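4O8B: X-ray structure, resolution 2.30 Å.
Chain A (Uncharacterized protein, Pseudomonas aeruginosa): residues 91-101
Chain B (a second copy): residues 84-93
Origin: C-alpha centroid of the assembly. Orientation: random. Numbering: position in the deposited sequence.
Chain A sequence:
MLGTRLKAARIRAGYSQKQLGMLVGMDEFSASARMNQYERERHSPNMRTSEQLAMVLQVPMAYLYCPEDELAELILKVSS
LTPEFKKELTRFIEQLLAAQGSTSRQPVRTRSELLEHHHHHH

Chain A, residues 91-101: RFIEQLLAAQG
Chain B 84-93: EFKKELTRFI

Two helices from two copies of one protein pack nearly antiparallel through a mostly apolar, phenylalanine-rich contact with no hydrogen bond or salt bridge crossing it. Their axes approach to 10.8 Å at 165° between N-to-C directions, and the pair buries 499 Å². Register is set by Ile93(A) CA 7.2 Å from Leu89(B) CA and by Gly101(A) CA 6.7 Å from Phe85(B) CA.

Chain A is helical from 91 to 99, with backbone hydrogen bonds such as Leu96(A) N to Phe92(A) O, 3.1 Å; the chain B stretch, 84 to 93, is helical throughout. Phe92(A), Leu96(A) and Ala99(A), spaced by four and three, point their CA-to-CB bonds toward the partner, as do Phe85(B), Glu88(B) and Phe92(B).

At one end the two Phe92 rings, both chi1 t with chi2 62°, meet obliquely: centroids 4.2 Å apart, planes at 33°, Phe92(A) CD2 to Phe92(B) CD2 3.4 Å. The edge of the Phe92(A) ring receives a carboxylate oxygen, CZ to Glu88(B) OE1 at 3.1 Å, while Arg91(B) NH1 pairs with Glu88(B) OE2 at 2.5 Å, so the acid's charge is answered within its own helix. Beside them, Ile93(A) (m, t) and Leu89(B) (t, p) start sideways but bend inward, bringing Ile93(A) CG1 to 3.4 Å from Leu89(B) CD1; branched aliphatics suit this buried position.

At the other end Phe85(B), chi1 m and chi2 -25°, lies against the end of helix A. Leu96(A) (m, t) places CD2 4.4 Å from Phe85(B) CD1, and Ala99(A), whose side chain ends at CB, rests that methyl 3.5 Å from Phe85(B) CZ. Gln100(A) leaves the helix at phi/psi 74/114, its CA-to-CB bond pointing away and its chi1 and chi2 both t. Gly101(A) follows with phi 162°, its O 3.2 Å from Phe85(B) CD2 at the ring edge; a CB there would crowd Phe85(B) CE2 at 3.0 Å and jam against the preceding carbonyl.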

ATOM      1  N   ARG A  91       5.552  14.099 -14.380  1.00 33.59           N
ATOM      2  CA  ARG A  91       5.295  14.954 -15.537  1.00 33.85           C
ATOM      3  C   ARG A  91       4.616  14.161 -16.652  1.00 31.22           C
ATOM      4  O   ARG A  91       3.684  14.645 -17.289  1.00 31.12           O
ATOM      5  CB  ARG A  91       6.606  15.545 -16.069  1.00 37.39           C
ATOM      6  CG  ARG A  91       6.405  16.493 -17.241  1.00 41.55           C
ATOM      7  CD  ARG A  91       7.447  16.268 -18.322  1.00 46.09           C
ATOM      8  NE  ARG A  91       8.618  17.110 -18.156  1.00 50.07           N
ATOM      9  CZ  ARG A  91       9.760  16.947 -18.827  1.00 52.70           C
ATOM     10  NH1 ARG A  91       9.883  15.960 -19.701  1.00 54.14           N
ATOM     11  NH2 ARG A  91      10.773  17.787 -18.634  1.00 52.95           N
ATOM     12  N   PHE A  92       5.093  12.941 -16.878  1.00 28.96           N
ATOM     13  CA  PHE A  92       4.535  12.086 -17.917  1.00 27.97           C
ATOM     14  C   PHE A  92       3.140  11.607 -17.540  1.00 27.21           C
ATOM     15  O   PHE A  92       2.223  11.631 -18.364  1.00 27.80           O
ATOM     16  CB  PHE A  92       5.449  10.878 -18.147  1.00 28.26           C
ATOM     17  CG  PHE A  92       5.022  10.007 -19.292  1.00 28.68           C
ATOM     18  CD1 PHE A  92       4.987  10.509 -20.590  1.00 29.31           C
ATOM     19  CD2 PHE A  92       4.653   8.685 -19.071  1.00 28.61           C
ATOM     20  CE1 PHE A  92       4.596   9.697 -21.659  1.00 30.18           C
ATOM     21  CE2 PHE A  92       4.259   7.868 -20.131  1.00 29.62           C
ATOM     22  CZ  PHE A  92       4.230   8.375 -21.428  1.00 29.17           C
ATOM     23  N   ILE A  93       2.981  11.169 -16.293  1.00 25.09           N
ATOM     24  CA  ILE A  93       1.689  10.680 -15.817  1.00 23.97           C
ATOM     25  C   ILE A  93       0.626  11.774 -15.911  1.00 24.20           C
ATOM     26  O   ILE A  93      -0.481  11.534 -16.396  1.00 20.88           O
ATOM     27  CB  ILE A  93       1.779  10.194 -14.359  1.00 22.98           C
ATOM     28  CG1 ILE A  93       2.844   9.100 -14.245  1.00 23.20           C
ATOM     29  CG2 ILE A  93       0.427   9.650 -13.905  1.00 23.47           C
ATOM     30  CD1 ILE A  93       3.130   8.657 -12.825  1.00 22.97           C
ATOM     31  N   GLU A  94       0.969  12.979 -15.448  1.00 25.86           N
ATOM     32  CA  GLU A  94       0.045  14.098 -15.506  1.00 27.66           C
ATOM     33  C   GLU A  94      -0.416  14.347 -16.932  1.00 27.96           C
ATOM     34  O   GLU A  94      -1.598  14.587 -17.184  1.00 29.10           O
ATOM     35  CB  GLU A  94       0.693  15.373 -14.955  1.00 30.25           C
ATOM     36  CG  GLU A  94       0.577  15.543 -13.449  1.00 33.77           C
ATOM     37  CD  GLU A  94      -0.834  15.312 -12.941  1.00 36.16           C
ATOM     38  OE1 GLU A  94      -1.774  15.938 -13.471  1.00 38.52           O
ATOM     39  OE2 GLU A  94      -1.004  14.489 -12.012  1.00 37.38           O
ATOM     40  N   GLN A  95       0.524  14.280 -17.870  1.00 27.78           N
ATOM     41  CA  GLN A  95       0.213  14.498 -19.280  1.00 28.44           C
ATOM     42  C   GLN A  95      -0.811  13.479 -19.759  1.00 28.59           C
ATOM     43  O   GLN A  95      -1.729  13.813 -20.509  1.00 28.92           O
ATOM     44  CB  GLN A  95       1.484  14.387 -20.123  1.00 27.45           C
ATOM     45  CG  GLN A  95       1.340  14.959 -21.523  1.00 30.04           C
ATOM     46  CD  GLN A  95       2.623  14.843 -22.337  1.00 29.42           C
ATOM     47  OE1 GLN A  95       3.668  15.357 -21.943  1.00 31.31           O
ATOM     48  NE2 GLN A  95       2.542  14.162 -23.471  1.00 27.81           N
ATOM     49  N   LEU A  96      -0.645  12.231 -19.325  1.00 29.44           N
ATOM     50  CA  LEU A  96      -1.564  11.162 -19.717  1.00 30.58           C
ATOM     51  C   LEU A  96      -2.931  11.361 -19.079  1.00 30.75           C
ATOM     52  O   LEU A  96      -3.951  11.292 -19.757  1.00 30.64           O
ATOM     53  CB  LEU A  96      -0.988   9.804 -19.316  1.00 32.54           C
ATOM     54  CG  LEU A  96       0.365   9.431 -19.943  1.00 34.45           C
ATOM     55  CD1 LEU A  96       0.772   8.048 -19.461  1.00 34.13           C
ATOM     56  CD2 LEU A  96       0.268   9.456 -21.464  1.00 34.03           C
ATOM     57  N   LEU A  97      -2.950  11.607 -17.763  1.00 31.79           N
ATOM     58  CA  LEU A  97      -4.210  11.828 -17.064  1.00 33.73           C
ATOM     59  C   LEU A  97      -4.948  12.992 -17.711  1.00 35.56           C
ATOM     60  O   LEU A  97      -6.166  13.103 -17.607  1.00 36.16           O
ATOM     61  CB  LEU A  97      -3.959  12.174 -15.588  1.00 32.46           C
ATOM     62  CG  LEU A  97      -3.441  11.088 -14.639  1.00 32.75           C
ATOM     63  CD1 LEU A  97      -3.203  11.706 -13.279  1.00 30.58           C
ATOM     64  CD2 LEU A  97      -4.442   9.941 -14.537  1.00 31.85           C
ATOM     65  N   ALA A  98      -4.187  13.864 -18.381  1.00 37.02           N
ATOM     66  CA  ALA A  98      -4.756  15.029 -19.051  1.00 38.19           C
ATOM     67  C   ALA A  98      -5.331  14.673 -20.426  1.00 38.93           C
ATOM     68  O   ALA A  98      -6.256  15.337 -20.891  1.00 38.87           O
ATOM     69  CB  ALA A  98      -3.713  16.121 -19.174  1.00 38.37           C
ATOM     70  N   ALA A  99      -4.761  13.661 -21.079  1.00 39.81           N
ATOM     71  CA  ALA A  99      -5.288  13.211 -22.368  1.00 42.96           C
ATOM     72  C   ALA A  99      -6.579  12.643 -21.830  1.00 44.88           C
ATOM     73  O   ALA A  99      -7.662  12.711 -22.439  1.00 45.64           O
ATOM     74  CB  ALA A  99      -4.428  12.078 -22.921  1.00 41.90           C
ATOM     75  N   GLN A 100      -6.366  12.112 -20.635  1.00 47.40           N
ATOM     76  CA  GLN A 100      -7.339  11.511 -19.740  1.00 48.77           C
ATOM     77  C   GLN A 100      -7.876  10.142 -20.092  1.00 49.41           C
ATOM     78  O   GLN A 100      -8.557   9.955 -21.096  1.00 50.51           O
ATOM     79  CB  GLN A 100      -8.489  12.497 -19.540  1.00 49.77           C
ATOM     80  CG  GLN A 100      -9.309  12.219 -18.317  1.00 51.99           C
ATOM     81  CD  GLN A 100     -10.265  13.348 -18.041  1.00 52.49           C
ATOM     82  OE1 GLN A 100     -11.082  13.276 -17.127  1.00 53.37           O
ATOM     83  NE2 GLN A 100     -10.164  14.410 -18.836  1.00 52.51           N
ATOM     84  N   GLY A 101      -7.537   9.171 -19.238  1.00 48.81           N
ATOM     85  CA  GLY A 101      -7.979   7.804 -19.456  1.00 47.74           C
ATOM     86  C   GLY A 101      -7.148   6.818 -18.660  1.00 47.06           C
ATOM     87  O   GLY A 101      -6.174   7.201 -17.998  1.00 46.07           O
TER
ATOM     88  N   GLU B  84      -5.003   1.008 -21.822  1.00 36.07           N
ATOM     89  CA  GLU B  84      -4.141   1.487 -22.893  1.00 36.66           C
ATOM     90  C   GLU B  84      -3.064   2.431 -22.375  1.00 36.35           C
ATOM     91  O   GLU B  84      -1.905   2.348 -22.786  1.00 34.82           O
ATOM     92  CB  GLU B  84      -4.970   2.191 -23.975  1.00 38.57           C
ATOM     93  CG  GLU B  84      -4.206   2.373 -25.278  1.00 41.46           C
ATOM     94  CD  GLU B  84      -3.805   1.047 -25.899  1.00 42.76           C
ATOM     95  OE1 GLU B  84      -2.738   0.995 -26.551  1.00 44.06           O
ATOM     96  OE2 GLU B  84      -4.557   0.056 -25.746  1.00 43.31           O
ATOM     97  N   PHE B  85      -3.440   3.335 -21.461  1.00 36.13           N
ATOM     98  CA  PHE B  85      -2.478   4.275 -20.896  1.00 35.36           C
ATOM     99  C   PHE B  85      -1.553   3.601 -19.896  1.00 35.15           C
ATOM    100  O   PHE B  85      -0.396   3.992 -19.741  1.00 34.11           O
ATOM    101  CB  PHE B  85      -3.185   5.440 -20.209  1.00 35.88           C
ATOM    102  CG  PHE B  85      -3.670   6.504 -21.155  1.00 36.34           C
ATOM    103  CD1 PHE B  85      -3.061   6.691 -22.392  1.00 36.53           C
ATOM    104  CD2 PHE B  85      -4.704   7.359 -20.780  1.00 37.10           C
ATOM    105  CE1 PHE B  85      -3.487   7.697 -23.250  1.00 37.80           C
ATOM    106  CE2 PHE B  85      -5.137   8.371 -21.632  1.00 37.67           C
ATOM    107  CZ  PHE B  85      -4.523   8.549 -22.865  1.00 38.53           C
ATOM    108  N   LYS B  86      -2.072   2.582 -19.217  1.00 34.59           N
ATOM    109  CA  LYS B  86      -1.298   1.858 -18.220  1.00 35.07           C
ATOM    110  C   LYS B  86      -0.093   1.183 -18.875  1.00 35.23           C
ATOM    111  O   LYS B  86       0.955   1.013 -18.252  1.00 35.39           O
ATOM    112  CB  LYS B  86      -2.191   0.822 -17.526  1.00 35.96           C
ATOM    113  CG  LYS B  86      -1.804   0.516 -16.091  1.00 36.79           C
ATOM    114  CD  LYS B  86      -2.917  -0.225 -15.352  1.00 37.94           C
ATOM    115  CE  LYS B  86      -3.898   0.742 -14.696  1.00 38.19           C
ATOM    116  NZ  LYS B  86      -4.922   0.043 -13.862  1.00 37.53           N
ATOM    117  N   LYS B  87      -0.249   0.813 -20.142  1.00 35.64           N
ATOM    118  CA  LYS B  87       0.821   0.169 -20.896  1.00 35.33           C
ATOM    119  C   LYS B  87       1.899   1.193 -21.215  1.00 34.71           C
ATOM    120  O   LYS B  87       3.094   0.913 -21.098  1.00 34.61           O
ATOM    121  CB  LYS B  87       0.268  -0.416 -22.202  1.00 36.50           C
ATOM    122  CG  LYS B  87      -0.895  -1.374 -22.007  1.00 39.33           C
ATOM    123  CD  LYS B  87      -1.517  -1.759 -23.338  1.00 40.93           C
ATOM    124  CE  LYS B  87      -2.760  -2.611 -23.132  1.00 41.92           C
ATOM    125  NZ  LYS B  87      -3.758  -2.390 -24.218  1.00 41.97           N
ATOM    126  N   GLU B  88       1.468   2.383 -21.626  1.00 34.20           N
ATOM    127  CA  GLU B  88       2.389   3.469 -21.959  1.00 33.03           C
ATOM    128  C   GLU B  88       3.219   3.855 -20.743  1.00 31.22           C
ATOM    129  O   GLU B  88       4.399   4.185 -20.861  1.00 28.97           O
ATOM    130  CB  GLU B  88       1.604   4.684 -22.454  1.00 36.17           C
ATOM    131  CG  GLU B  88       1.636   4.896 -23.958  1.00 41.09           C
ATOM    132  CD  GLU B  88       2.672   5.926 -24.371  1.00 44.65           C
ATOM    133  OE1 GLU B  88       2.728   6.999 -23.729  1.00 45.86           O
ATOM    134  OE2 GLU B  88       3.408   5.680 -25.352  1.00 46.82           O
ATOM    135  N   LEU B  89       2.593   3.815 -19.567  1.00 29.79           N
ATOM    136  CA  LEU B  89       3.265   4.160 -18.328  1.00 28.83           C
ATOM    137  C   LEU B  89       4.440   3.213 -18.078  1.00 29.31           C
ATOM    138  O   LEU B  89       5.592   3.648 -18.001  1.00 27.73           O
ATOM    139  CB  LEU B  89       2.286   4.087 -17.160  1.00 27.03           C
ATOM    140  CG  LEU B  89       2.809   4.562 -15.797  1.00 26.69           C
ATOM    141  CD1 LEU B  89       2.947   6.075 -15.796  1.00 25.89           C
ATOM    142  CD2 LEU B  89       1.849   4.115 -14.704  1.00 24.59           C
ATOM    143  N   THR B  90       4.144   1.920 -17.953  1.00 30.28           N
ATOM    144  CA  THR B  90       5.177   0.919 -17.717  1.00 32.57           C
ATOM    145  C   THR B  90       6.312   1.039 -18.723  1.00 32.80           C
ATOM    146  O   THR B  90       7.488   0.944 -18.361  1.00 33.08           O
ATOM    147  CB  THR B  90       4.604  -0.513 -17.779  1.00 33.63           C
ATOM    148  OG1 THR B  90       3.743  -0.631 -18.920  1.00 36.51           O
ATOM    149  CG2 THR B  90       3.826  -0.837 -16.518  1.00 34.07           C
ATOM    150  N   ARG B  91       5.960   1.255 -19.983  1.00 33.59           N
ATOM    151  CA  ARG B  91       6.959   1.389 -21.040  1.00 33.85           C
ATOM    152  C   ARG B  91       7.910   2.546 -20.738  1.00 31.22           C
ATOM    153  O   ARG B  91       9.119   2.429 -20.926  1.00 31.12           O
ATOM    154  CB  ARG B  91       6.278   1.639 -22.392  1.00 37.39           C
ATOM    155  CG  ARG B  91       7.260   1.732 -23.550  1.00 41.55           C
ATOM    156  CD  ARG B  91       6.898   2.864 -24.495  1.00 46.09           C
ATOM    157  NE  ARG B  91       6.034   2.431 -25.581  1.00 50.07           N
ATOM    158  CZ  ARG B  91       5.393   3.263 -26.404  1.00 52.70           C
ATOM    159  NH1 ARG B  91       5.512   4.573 -26.253  1.00 54.14           N
ATOM    160  NH2 ARG B  91       4.647   2.778 -27.393  1.00 52.95           N
ATOM    161  N   PHE B  92       7.351   3.657 -20.270  1.00 28.96           N
ATOM    162  CA  PHE B  92       8.149   4.832 -19.947  1.00 27.97           C
ATOM    163  C   PHE B  92       9.005   4.590 -18.711  1.00 27.21           C
ATOM    164  O   PHE B  92      10.191   4.925 -18.691  1.00 27.80           O
ATOM    165  CB  PHE B  92       7.234   6.037 -19.712  1.00 28.26           C
ATOM    166  CG  PHE B  92       7.974   7.326 -19.501  1.00 28.68           C
ATOM    167  CD1 PHE B  92       8.780   7.853 -20.506  1.00 29.31           C
ATOM    168  CD2 PHE B  92       7.865   8.011 -18.297  1.00 28.61           C
ATOM    169  CE1 PHE B  92       9.466   9.056 -20.314  1.00 30.18           C
ATOM    170  CE2 PHE B  92       8.547   9.212 -18.094  1.00 29.62           C
ATOM    171  CZ  PHE B  92       9.349   9.735 -19.106  1.00 29.17           C
ATOM    172  N   ILE B  93       8.399   4.008 -17.677  1.00 25.09           N
ATOM    173  CA  ILE B  93       9.116   3.730 -16.434  1.00 23.97           C
ATOM    174  C   ILE B  93      10.294   2.790 -16.686  1.00 24.20           C
ATOM    175  O   ILE B  93      11.405   3.035 -16.212  1.00 20.88           O
ATOM    176  CB  ILE B  93       8.186   3.096 -15.385  1.00 22.98           C
ATOM    177  CG1 ILE B  93       6.995   4.022 -15.123  1.00 23.20           C
ATOM    178  CG2 ILE B  93       8.951   2.856 -14.086  1.00 23.47           C
ATOM    179  CD1 ILE B  93       5.931   3.428 -14.223  1.00 22.97           C
TER